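Local coordinates for protein malate synthase (Haloferax volcanii, PDB 3OYZ) that catalyses the magnesium-dependent Claisen condensation of acetyl-CoA with glyoxylate and the hydrolysis that yields malate and CoA in the glyoxylate cycle, at residues S258-P261 and G262-V265; D237-G240 and Y241-R244; R170-M173 and G174-T177; P176-N179 and L180-L183. All blocks are in the same frame, centred on the assembly; numbering follows the deposited sequence.

Contact 1 of 4, residues S258-P261 and G262-V265. With ACO (acetyl coenzyme *a), chain B.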
loop_
_atom_site.group_PDB
_atom_site.type_symbol
_atom_site.label_atom_id
_atom_site.label_comp_id
_atom_site.label_asym_id
_atom_site.label_seq_id
_atom_site.Cartn_x
_atom_site.Cartn_y
_atom_site.Cartn_z
ATOM N N SER A 258 1.836 3.619 23.752
ATOM C CA SER A 258 2.465 4.626 24.630
ATOM C C SER A 258 3.564 3.982 25.428
ATOM O O SER A 258 3.369 2.868 25.893
ATOM C CB SER A 258 1.404 5.186 25.569
ATOM O OG SER A 258 0.721 6.103 24.774
ATOM N N LEU A 259 4.749 4.590 25.517
ATOM C CA LEU A 259 5.863 3.904 26.191
ATOM C C LEU A 259 6.062 4.532 27.591
ATOM O O LEU A 259 6.769 3.990 28.448
ATOM C CB LEU A 259 7.168 3.998 25.379
ATOM C CG LEU A 259 7.050 3.252 24.035
ATOM C CD1 LEU A 259 8.275 3.492 23.226
ATOM C CD2 LEU A 259 6.896 1.776 24.431
ATOM N N THR A 260 5.521 5.733 27.770
ATOM C CA THR A 260 5.770 6.473 29.022
ATOM C C THR A 260 4.496 7.119 29.532
ATOM O O THR A 260 3.557 7.380 28.766
ATOM C CB THR A 260 6.826 7.605 28.826
ATOM O OG1 THR A 260 6.289 8.641 27.992
ATOM C CG2 THR A 260 8.133 7.120 28.223
ATOM N N PRO A 261 4.497 7.551 30.824
ATOM C CA PRO A 261 3.237 8.180 31.246
ATOM C C PRO A 261 2.974 9.470 30.475
ATOM O O PRO A 261 1.827 9.845 30.233
ATOM C CB PRO A 261 3.452 8.416 32.765
ATOM C CG PRO A 261 4.339 7.224 33.141
ATOM C CD PRO A 261 5.343 7.135 31.971
ATOM N N GLY A 262 4.035 10.145 30.052
ATOM C CA GLY A 262 3.865 11.375 29.245
ATOM C C GLY A 262 3.255 11.097 27.858
ATOM O O GLY A 262 2.331 11.819 27.404
ATOM N N GLN A 263 3.676 9.990 27.234
ATOM C CA GLN A 263 3.000 9.584 25.974
ATOM C C GLN A 263 1.523 9.251 26.176
ATOM O O GLN A 263 0.663 9.669 25.383
ATOM C CB GLN A 263 3.780 8.502 25.224
ATOM C CG GLN A 263 5.047 9.024 24.562
ATOM C CD GLN A 263 5.709 7.946 23.683
ATOM O OE1 GLN A 263 5.468 6.780 23.921
ATOM N NE2 GLN A 263 6.599 8.304 22.779
ATOM N N VAL A 264 1.189 8.628 27.299
ATOM C CA VAL A 264 -0.210 8.366 27.587
ATOM C C VAL A 264 -1.077 9.634 27.510
ATOM O O VAL A 264 -2.148 9.720 26.860
ATOM C CB VAL A 264 -0.381 7.642 28.938
ATOM C CG1 VAL A 264 -1.856 7.484 29.203
ATOM C CG2 VAL A 264 0.178 6.250 28.843
ATOM N N VAL A 265 -0.588 10.681 28.185
ATOM C CA VAL A 265 -1.382 11.910 28.242
ATOM C C VAL A 265 -1.493 12.460 26.836
ATOM O O VAL A 265 -2.568 12.835 26.415
ATOM C CB VAL A 265 -0.752 13.021 29.154
ATOM C CG1 VAL A 265 -1.586 14.334 29.016
ATOM C CG2 VAL A 265 -0.704 12.544 30.620
HETATM N N1A ACO B . 5.285 1.902 33.035
HETATM C C2A ACO B . 5.209 2.312 34.316
HETATM N N3A ACO B . 5.923 3.367 34.746
HETATM C C4A ACO B . 6.768 4.066 33.946
HETATM C C5A ACO B . 6.868 3.640 32.533
HETATM C C6A ACO B . 6.091 2.461 32.104
HETATM N N6A ACO B . 6.251 2.074 30.811
HETATM N N7A ACO B . 7.745 4.449 31.926
HETATM C C8A ACO B . 8.194 5.314 32.867
HETATM N N9A ACO B . 7.582 5.123 34.043
HETATM C C1B ACO B . 7.852 5.949 35.264
HETATM C C2B ACO B . 9.344 6.251 35.301
HETATM O O2B ACO B . 10.017 5.168 35.940
HETATM C C3B ACO B . 9.408 7.562 36.059
HETATM O O3B ACO B . 9.232 7.146 37.416
HETATM P P3B ACO B . 9.721 7.969 38.757
HETATM O O7A ACO B . 8.375 8.530 39.188
HETATM O O8A ACO B . 10.739 8.918 38.158
HETATM O O9A ACO B . 10.351 6.959 39.690
HETATM C C4B ACO B . 8.158 8.274 35.569
HETATM O O4B ACO B . 7.220 7.242 35.229
HETATM C C5B ACO B . 8.428 9.087 34.309
HETATM O O5B ACO B . 9.338 8.328 33.512
HETATM P P1A ACO B . 10.099 8.955 32.245
HETATM O O1A ACO B . 11.116 9.999 32.577
HETATM O O2A ACO B . 8.989 9.441 31.360
HETATM O O3A ACO B . 10.886 7.806 31.454
HETATM P P2A ACO B . 12.248 7.166 32.004
HETATM O O4A ACO B . 11.862 6.992 33.437
HETATM O O5A ACO B . 13.392 7.903 31.338
HETATM O O6A ACO B . 12.374 5.691 31.330
HETATM C CBP ACO B . 11.957 3.924 29.670
HETATM C CCP ACO B . 12.253 5.407 29.927
HETATM C CDP ACO B . 13.068 3.041 30.234
HETATM C CEP ACO B . 11.946 3.734 28.158
HETATM C CAP ACO B . 10.648 3.460 30.320
HETATM O OAP ACO B . 9.702 4.459 29.967
HETATM C C9P ACO B . 10.139 2.124 29.816
HETATM O O9P ACO B . 10.718 1.082 30.139
HETATM N N8P ACO B . 9.073 2.161 28.999
HETATM C C7P ACO B . 8.522 0.912 28.489
HETATM C C6P ACO B . 9.388 0.256 27.403
HETATM C C5P ACO B . 8.525 -0.850 26.822
HETATM O O5P ACO B . 7.386 -1.024 27.250
HETATM N N4P ACO B . 9.069 -1.536 25.818
HETATM C C3P ACO B . 8.403 -2.603 25.093
HETATM C C2P ACO B . 7.247 -2.076 24.239
HETATM S S1P ACO B . 8.107 -1.717 22.737
HETATM C C ACO B . 8.348 -3.138 21.867
HETATM O O ACO B . 8.247 -4.248 22.352
HETATM C CH3 ACO B . 8.761 -2.984 20.435
#
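The Gln263 amide turns its oxygen to Leu259: Leu259 N donates to OE1 at 2.8 Å, lying in the carbonyl plane, while NE2 at the other corner reaches Tyr232 O. The second flat group, the adenine of acetyl-CoA, carries the Pro261 ring over one face, with CD 3.5 Å from C8A of the cofactor. At the adenine's rim, N6A donates to Leu259 O (3.1 Å). The same carbonyl also accepts from N8P of the pantetheine arm at 3.0 Å and, weakly, from its hydroxyl OAP, so a single backbone oxygen ties together both limbs of a bent cofactor. This turn follows barrel strand 255-258 of the TIM-barrel fold, and Thr260 is the N-cap of helix 261-269. With chi1 at 68°, its OG1 sits between the backbone N and the carbonyl carbon and accepts from Gln263 N (3.0 Å), while CG2 is directed at the cofactor, 3.5 Å from OAP. A valine here would probably leave Gln263 N without its capping acceptor and the first helical turn less firmly fixed beside acetyl-CoA. On the strand side of the turn, Ser258 CB packs on Val264 CG2 (3.7 Å), and Ser258 OG bonds to Tyr241 OH.

Contact 2 of 4, residues D237-G240 and Y241-R244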
loop_
_atom_site.group_PDB
_atom_site.type_symbol
_atom_site.label_atom_id
_atom_site.label_comp_id
_atom_site.label_asym_id
_atom_site.label_seq_id
_atom_site.Cartn_x
_atom_site.Cartn_y
_atom_site.Cartn_z
ATOM N N ASP A 237 10.387 13.182 22.042
ATOM C CA ASP A 237 9.968 14.001 20.900
ATOM C C ASP A 237 8.448 14.155 20.951
ATOM O O ASP A 237 7.678 13.402 20.325
ATOM C CB ASP A 237 10.501 13.349 19.608
ATOM C CG ASP A 237 10.215 14.151 18.356
ATOM O OD1 ASP A 237 9.680 15.277 18.415
ATOM O OD2 ASP A 237 10.555 13.633 17.272
ATOM N N VAL A 238 7.999 15.158 21.703
ATOM C CA VAL A 238 6.569 15.420 21.801
ATOM C C VAL A 238 5.942 15.785 20.454
ATOM O O VAL A 238 4.827 15.359 20.120
ATOM C CB VAL A 238 6.269 16.544 22.854
ATOM C CG1 VAL A 238 4.798 17.023 22.776
ATOM C CG2 VAL A 238 6.635 16.038 24.241
ATOM N N GLU A 239 6.638 16.612 19.685
ATOM C CA GLU A 239 6.058 17.104 18.451
ATOM C C GLU A 239 5.956 15.977 17.390
ATOM O O GLU A 239 4.938 15.886 16.710
ATOM C CB GLU A 239 6.868 18.298 17.921
ATOM C CG GLU A 239 6.189 18.963 16.747
ATOM C CD GLU A 239 4.754 19.435 17.070
ATOM O OE1 GLU A 239 4.492 19.872 18.226
ATOM O OE2 GLU A 239 3.888 19.354 16.155
ATOM N N GLY A 240 6.999 15.159 17.265
ATOM C CA GLY A 240 7.019 13.956 16.409
ATOM C C GLY A 240 5.883 12.992 16.726
ATOM O O GLY A 240 5.221 12.528 15.831
ATOM N N TYR A 241 5.627 12.711 18.000
ATOM C CA TYR A 241 4.563 11.816 18.419
ATOM C C TYR A 241 3.247 12.414 17.967
ATOM O O TYR A 241 2.414 11.688 17.390
ATOM C CB TYR A 241 4.606 11.601 19.919
ATOM C CG TYR A 241 3.807 10.461 20.546
ATOM C CD1 TYR A 241 3.875 9.147 20.054
ATOM C CD2 TYR A 241 3.043 10.710 21.691
ATOM C CE1 TYR A 241 3.177 8.099 20.713
ATOM C CE2 TYR A 241 2.352 9.711 22.351
ATOM C CZ TYR A 241 2.437 8.408 21.863
ATOM O OH TYR A 241 1.751 7.471 22.585
ATOM N N ARG A 242 3.084 13.730 18.111
ATOM C CA ARG A 242 1.829 14.325 17.667
ATOM C C ARG A 242 1.614 14.224 16.168
ATOM O O ARG A 242 0.499 13.936 15.739
ATOM C CB ARG A 242 1.684 15.827 18.010
ATOM C CG ARG A 242 1.454 16.120 19.471
ATOM C CD ARG A 242 1.670 17.619 19.713
ATOM N NE ARG A 242 1.463 17.817 21.136
ATOM C CZ ARG A 242 1.728 18.939 21.789
ATOM N NH1 ARG A 242 2.198 19.981 21.116
ATOM N NH2 ARG A 242 1.498 19.005 23.098
ATOM N N GLU A 243 2.639 14.527 15.385
ATOM C CA GLU A 243 2.543 14.447 13.919
ATOM C C GLU A 243 2.261 12.984 13.445
ATOM O O GLU A 243 1.520 12.780 12.472
ATOM C CB GLU A 243 3.902 14.857 13.327
ATOM C CG GLU A 243 4.109 16.388 13.439
ATOM C CD GLU A 243 5.491 16.834 12.955
ATOM O OE1 GLU A 243 6.378 15.977 12.695
ATOM O OE2 GLU A 243 5.702 18.067 12.868
ATOM N N ARG A 244 2.880 11.999 14.107
ATOM C CA ARG A 244 2.635 10.579 13.778
ATOM C C ARG A 244 1.171 10.236 14.078
ATOM O O ARG A 244 0.477 9.595 13.274
ATOM C CB ARG A 244 3.583 9.684 14.579
ATOM C CG ARG A 244 3.254 8.199 14.401
ATOM C CD ARG A 244 3.306 7.890 12.838
ATOM N NE ARG A 244 3.426 6.444 12.744
ATOM C CZ ARG A 244 4.537 5.786 12.479
ATOM N NH1 ARG A 244 5.682 6.415 12.139
ATOM N NH2 ARG A 244 4.454 4.479 12.597
#
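Val238 and Arg242 run alongside each other, one helical turn apart, with the valine methyl CG1 over one face of the guanidinium, 3.8 Å from Arg242 CZ and displaced toward the rim of the group. The arginine chain is stretched out from CG to NE, which carries its head along the helix surface to a salt bridge with Glu266 on helix 261-269.

Backbone bonds form the frame. Tyr241, Arg242, Glu243 and Arg244 each donate four residues back, to Asp237, Val238, Glu239 and Gly240; Glu243 N to Glu239 O, for instance, spans 3.0 Å. Asp237 is the N-cap of helix 238-249: its OD1 accepts from Gly240 N at 2.9 Å, met from above the carboxylate plane, while OD2 bonds to Tyr232 OH. Gly240 has no CB, and one there would clash with Asp237 OD2.

Charged groups line the outer surface. Glu239, bent at chi2 (57°), brings OE1 to 3.7 Å from Arg242 NH1, a long salt bridge between planes nearly perpendicular to each other. Its OE2 lies 4.0 Å from Glu243 OE2, a pair of like charges.

Tyr241 and Arg244 find their partners elsewhere in the barrel. Besides its bond to Ser258, Tyr241 OH reaches Trp257 O of the next barrel strand. Arg244 pairs with Asp229 at the end of strand 226-229, within the beta-alpha-beta unit, and also with Glu190 of helix 190-197.

The acidic groups at the first turn would probably interact favourably with the positive end of the helix dipole, and Arg242 is likely to offset part of the repulsion between Glu239 and Glu243.

Contact 3 of 4, residues R170-M173 and G174-T177. With K (potassium ion), chain E; K (potassium ion), chain G.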
loop_
_atom_site.group_PDB
_atom_site.type_symbol
_atom_site.label_atom_id
_atom_site.label_comp_id
_atom_site.label_asym_id
_atom_site.label_seq_id
_atom_site.Cartn_x
_atom_site.Cartn_y
_atom_site.Cartn_z
ATOM N N ARG A 170 -11.978 -12.192 8.196
ATOM C CA ARG A 170 -13.430 -12.335 8.353
ATOM C C ARG A 170 -13.947 -13.756 8.149
ATOM O O ARG A 170 -14.737 -14.278 8.942
ATOM C CB ARG A 170 -14.180 -11.332 7.419
ATOM C CG ARG A 170 -15.705 -11.410 7.467
ATOM C CD ARG A 170 -16.325 -10.736 6.170
ATOM N NE ARG A 170 -16.009 -11.620 5.017
ATOM C CZ ARG A 170 -15.507 -11.197 3.850
ATOM N NH1 ARG A 170 -15.362 -9.898 3.660
ATOM N NH2 ARG A 170 -15.064 -12.042 2.917
ATOM N N ASP A 171 -13.637 -14.408 7.042
ATOM C CA ASP A 171 -14.114 -15.754 6.909
ATOM C C ASP A 171 -13.368 -16.815 7.777
ATOM O O ASP A 171 -13.954 -17.814 8.096
ATOM C CB ASP A 171 -13.907 -16.104 5.447
ATOM C CG ASP A 171 -14.932 -15.326 4.520
ATOM O OD1 ASP A 171 -15.924 -14.722 4.984
ATOM O OD2 ASP A 171 -14.700 -15.327 3.301
ATOM N N GLU A 172 -12.077 -16.655 8.064
ATOM C CA GLU A 172 -11.408 -17.585 8.991
ATOM C C GLU A 172 -12.042 -17.478 10.382
ATOM O O GLU A 172 -12.351 -18.540 10.956
ATOM C CB GLU A 172 -9.928 -17.212 9.162
ATOM C CG GLU A 172 -9.151 -17.521 7.834
ATOM C CD GLU A 172 -8.916 -18.999 7.560
ATOM O OE1 GLU A 172 -9.142 -19.975 8.320
ATOM O OE2 GLU A 172 -8.451 -19.235 6.444
ATOM N N MET A 173 -12.372 -16.274 10.864
ATOM C CA MET A 173 -13.032 -16.138 12.158
ATOM C C MET A 173 -14.392 -16.784 12.189
ATOM O O MET A 173 -14.895 -17.072 13.274
ATOM C CB MET A 173 -13.242 -14.666 12.613
ATOM C CG MET A 173 -11.974 -13.807 12.670
ATOM S SD MET A 173 -12.326 -12.009 13.034
ATOM C CE MET A 173 -13.905 -12.238 13.832
ATOM N N GLY A 174 -15.057 -16.894 11.034
ATOM C CA GLY A 174 -16.351 -17.569 11.043
ATOM C C GLY A 174 -16.351 -19.081 11.169
ATOM O O GLY A 174 -17.385 -19.689 11.491
ATOM N N LYS A 175 -15.200 -19.716 10.968
ATOM C CA LYS A 175 -15.122 -21.204 11.010
ATOM C C LYS A 175 -15.415 -21.700 12.423
ATOM O O LYS A 175 -15.005 -21.096 13.417
ATOM C CB LYS A 175 -13.771 -21.775 10.582
ATOM C CG LYS A 175 -13.376 -21.346 9.145
ATOM C CD LYS A 175 -11.999 -21.876 8.702
ATOM C CE LYS A 175 -11.876 -21.652 7.160
ATOM N NZ LYS A 175 -10.491 -22.051 6.809
ATOM N N PRO A 176 -16.189 -22.782 12.529
ATOM C CA PRO A 176 -16.584 -22.980 13.920
ATOM C C PRO A 176 -15.576 -23.874 14.657
ATOM O O PRO A 176 -15.754 -24.084 15.849
ATOM C CB PRO A 176 -17.936 -23.649 13.794
ATOM C CG PRO A 176 -17.869 -24.398 12.434
ATOM C CD PRO A 176 -17.100 -23.433 11.560
ATOM N N THR A 177 -14.458 -24.224 14.015
ATOM C CA THR A 177 -13.394 -24.986 14.628
ATOM C C THR A 177 -12.520 -24.032 15.464
ATOM O O THR A 177 -11.688 -24.500 16.199
ATOM C CB THR A 177 -12.685 -25.691 13.452
ATOM O OG1 THR A 177 -12.410 -24.639 12.507
ATOM C CG2 THR A 177 -13.706 -26.674 12.816
HETATM K K K E . -15.059 -18.987 14.971
HETATM K K K G . -15.933 -22.273 18.109
HETATM O O HOH W 1 -13.000 -23.576 19.047
HETATM O O HOH W 2 -17.584 -19.695 15.661
#
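Lys175 and Glu172 run alongside each other in the same direction, and their ends form a salt bridge, with NZ of Lys175 2.9 Å from OE1 of Glu172. The ammonium comes in from above the carboxylate plane. A bend at chi2 (-73°) brings the Glu172 carboxylate to the lysine, whose own chain is extended beyond CG, so that its CD and CE also brush OE1, CE at 3.4 Å. OE1 is gripped a second time by Lys131 of helix 127-143; two lysines on one carboxylate oxygen should hold its charge firmly negative. Lys175 N donates to Glu172 O at 3.1 Å, from well above the carbonyl plane, and Asn178 ND2 uses that oxygen as well.

Gly174, which buries as much surface as Lys175, is more loosely tied. Its N makes only weak bonds, to Arg170 O and to Asp171 O. Arg170 NE meets Asp171 OD1 (3.1 Å) in the guanidinium plane, and Arg170 also pairs with Glu161 of the second subunit.

From Met173 on, the backbone presents oxygens to potassium: Met173 O and Lys175 O bind one ion at 2.6 Å each, and Pro176 O binds the next at 2.9 Å. The first is a seven-oxygen site in the loop between helix 169-174 and strand 183-188, completed by Asn178, Glu181 and a water; at the second, Asn178 O and Asn179 OD1 join Pro176 O.

Contact 4 of 4, residues P176-N179 and L180-L183. With K (potassium ion), chain E; K (potassium ion), chain G.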
loop_
_atom_site.group_PDB
_atom_site.type_symbol
_atom_site.label_atom_id
_atom_site.label_comp_id
_atom_site.label_asym_id
_atom_site.label_seq_id
_atom_site.Cartn_x
_atom_site.Cartn_y
_atom_site.Cartn_z
ATOM N N PRO A 176 -16.189 -22.782 12.529
ATOM C CA PRO A 176 -16.584 -22.980 13.920
ATOM C C PRO A 176 -15.576 -23.874 14.657
ATOM O O PRO A 176 -15.754 -24.084 15.849
ATOM C CB PRO A 176 -17.936 -23.649 13.794
ATOM C CG PRO A 176 -17.869 -24.398 12.434
ATOM C CD PRO A 176 -17.100 -23.433 11.560
ATOM N N THR A 177 -14.458 -24.224 14.015
ATOM C CA THR A 177 -13.394 -24.986 14.628
ATOM C C THR A 177 -12.520 -24.032 15.464
ATOM O O THR A 177 -11.688 -24.500 16.199
ATOM C CB THR A 177 -12.685 -25.691 13.452
ATOM O OG1 THR A 177 -12.410 -24.639 12.507
ATOM C CG2 THR A 177 -13.706 -26.674 12.816
ATOM N N ASN A 178 -12.709 -22.705 15.401
ATOM C CA ASN A 178 -11.965 -21.774 16.229
ATOM C C ASN A 178 -12.883 -20.841 17.027
ATOM O O ASN A 178 -14.083 -20.785 16.746
ATOM C CB ASN A 178 -10.892 -20.991 15.478
ATOM C CG ASN A 178 -11.473 -20.020 14.430
ATOM O OD1 ASN A 178 -12.235 -19.129 14.780
ATOM N ND2 ASN A 178 -11.269 -20.341 13.132
ATOM N N ASN A 179 -12.310 -20.077 17.953
ATOM C CA ASN A 179 -13.002 -19.060 18.757
ATOM C C ASN A 179 -12.433 -17.648 18.447
ATOM O O ASN A 179 -12.392 -16.763 19.317
ATOM C CB ASN A 179 -12.964 -19.478 20.257
ATOM C CG ASN A 179 -13.991 -20.574 20.586
ATOM O OD1 ASN A 179 -15.093 -20.567 20.078
ATOM N ND2 ASN A 179 -13.629 -21.548 21.427
ATOM N N LEU A 180 -11.920 -17.419 17.221
ATOM C CA LEU A 180 -11.220 -16.184 16.867
ATOM C C LEU A 180 -12.161 -15.018 16.827
ATOM O O LEU A 180 -11.683 -13.923 16.675
ATOM C CB LEU A 180 -10.458 -16.290 15.501
ATOM C CG LEU A 180 -9.130 -17.065 15.657
ATOM C CD1 LEU A 180 -8.754 -17.406 14.170
ATOM C CD2 LEU A 180 -8.045 -16.175 16.289
ATOM N N GLU A 181 -13.464 -15.174 17.069
ATOM C CA GLU A 181 -14.296 -13.991 17.350
ATOM C C GLU A 181 -13.813 -13.266 18.612
ATOM O O GLU A 181 -14.132 -12.100 18.774
ATOM C CB GLU A 181 -15.729 -14.428 17.742
ATOM C CG GLU A 181 -16.453 -14.985 16.601
ATOM C CD GLU A 181 -16.378 -16.520 16.509
ATOM O OE1 GLU A 181 -15.444 -17.233 17.007
ATOM O OE2 GLU A 181 -17.328 -16.983 15.826
ATOM N N ARG A 182 -12.970 -13.872 19.444
ATOM C CA ARG A 182 -12.358 -13.140 20.610
ATOM C C ARG A 182 -11.335 -12.045 20.251
ATOM O O ARG A 182 -10.892 -11.255 21.116
ATOM C CB ARG A 182 -11.667 -14.191 21.532
ATOM C CG ARG A 182 -10.335 -14.804 20.935
ATOM C CD ARG A 182 -9.498 -15.831 21.718
ATOM N NE ARG A 182 -10.215 -17.070 22.029
ATOM C CZ ARG A 182 -10.866 -17.352 23.155
ATOM N NH1 ARG A 182 -11.013 -16.426 24.085
ATOM N NH2 ARG A 182 -11.409 -18.541 23.346
ATOM N N LEU A 183 -10.940 -11.975 18.967
ATOM C CA LEU A 183 -10.010 -10.966 18.525
ATOM C C LEU A 183 -10.511 -9.551 18.805
ATOM O O LEU A 183 -11.668 -9.246 18.530
ATOM C CB LEU A 183 -9.716 -10.995 17.003
ATOM C CG LEU A 183 -8.765 -12.177 16.684
ATOM C CD1 LEU A 183 -8.748 -12.459 15.111
ATOM C CD2 LEU A 183 -7.294 -11.721 17.046
HETATM K K K E . -15.059 -18.987 14.971
HETATM K K K G . -15.933 -22.273 18.109
HETATM O O HOH W 1 -13.000 -23.576 19.047
HETATM O O HOH W 2 -17.584 -19.695 15.661
#
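Asn178 folds its side chain back over the turn to Leu180: OD1 accepts from Leu180 N at 3.0 Å, closing an Asx turn. The torsion chi1 of 66° sets CG between the backbone N and the carbonyl carbon, and from there OD1 faces both that N-H and a potassium ion 2.8 Å away. Leu180 crosses the amide at about a right angle, its CB 3.4 Å from OD1.

Glu181 bends at chi2, an unusual 95°, and so returns its carboxylate to the same ion, which it grips with both oxygens, OE1 at 2.7 Å and OE2 at 3.1 Å. Asn179 OD1 binds the second potassium ion at 2.7 Å, and the side chain also has a polar partner in Thr138. Arg182 N donates to Asn179 O (3.0 Å) in the 3-10 turn, and the arginine, kinked at chi3, lays NH2 beside Asn179 CB at 3.6 Å before its head reaches Asp134, Glu141 and Leu151 O.

An alanine in place of Asn178 would probably cost one potassium ion a ligand and leave Leu180 N without its acceptor, freeing the turn to shift.

Asn178 O binds both ions, so one residue links the two sites. Neutral oxygens supply most of the ligands, and the single carboxylate here would probably offset only part of the charge of the two ions.

Overall arrangement
Along the chain the order is contact 3, contact 4, contact 2, contact 1, all within one TIM barrel but in two groups. Contacts 3 and 4 have centres 6 Å apart, share Pro176 and Thr177, and hold the same two potassium ions in the loop leading into strand 183-188, away from the active site. Contacts 1 and 2, with centres 12 Å apart, begin the helices that follow strands 255-258 and 226-229, and touch through Ser258 and Tyr241. The groups are well separated, contacts 1 and 3 having centres about 36 Å apart. Cofactor binding thus sits where strands end, and these two potassium ions just before a strand begins.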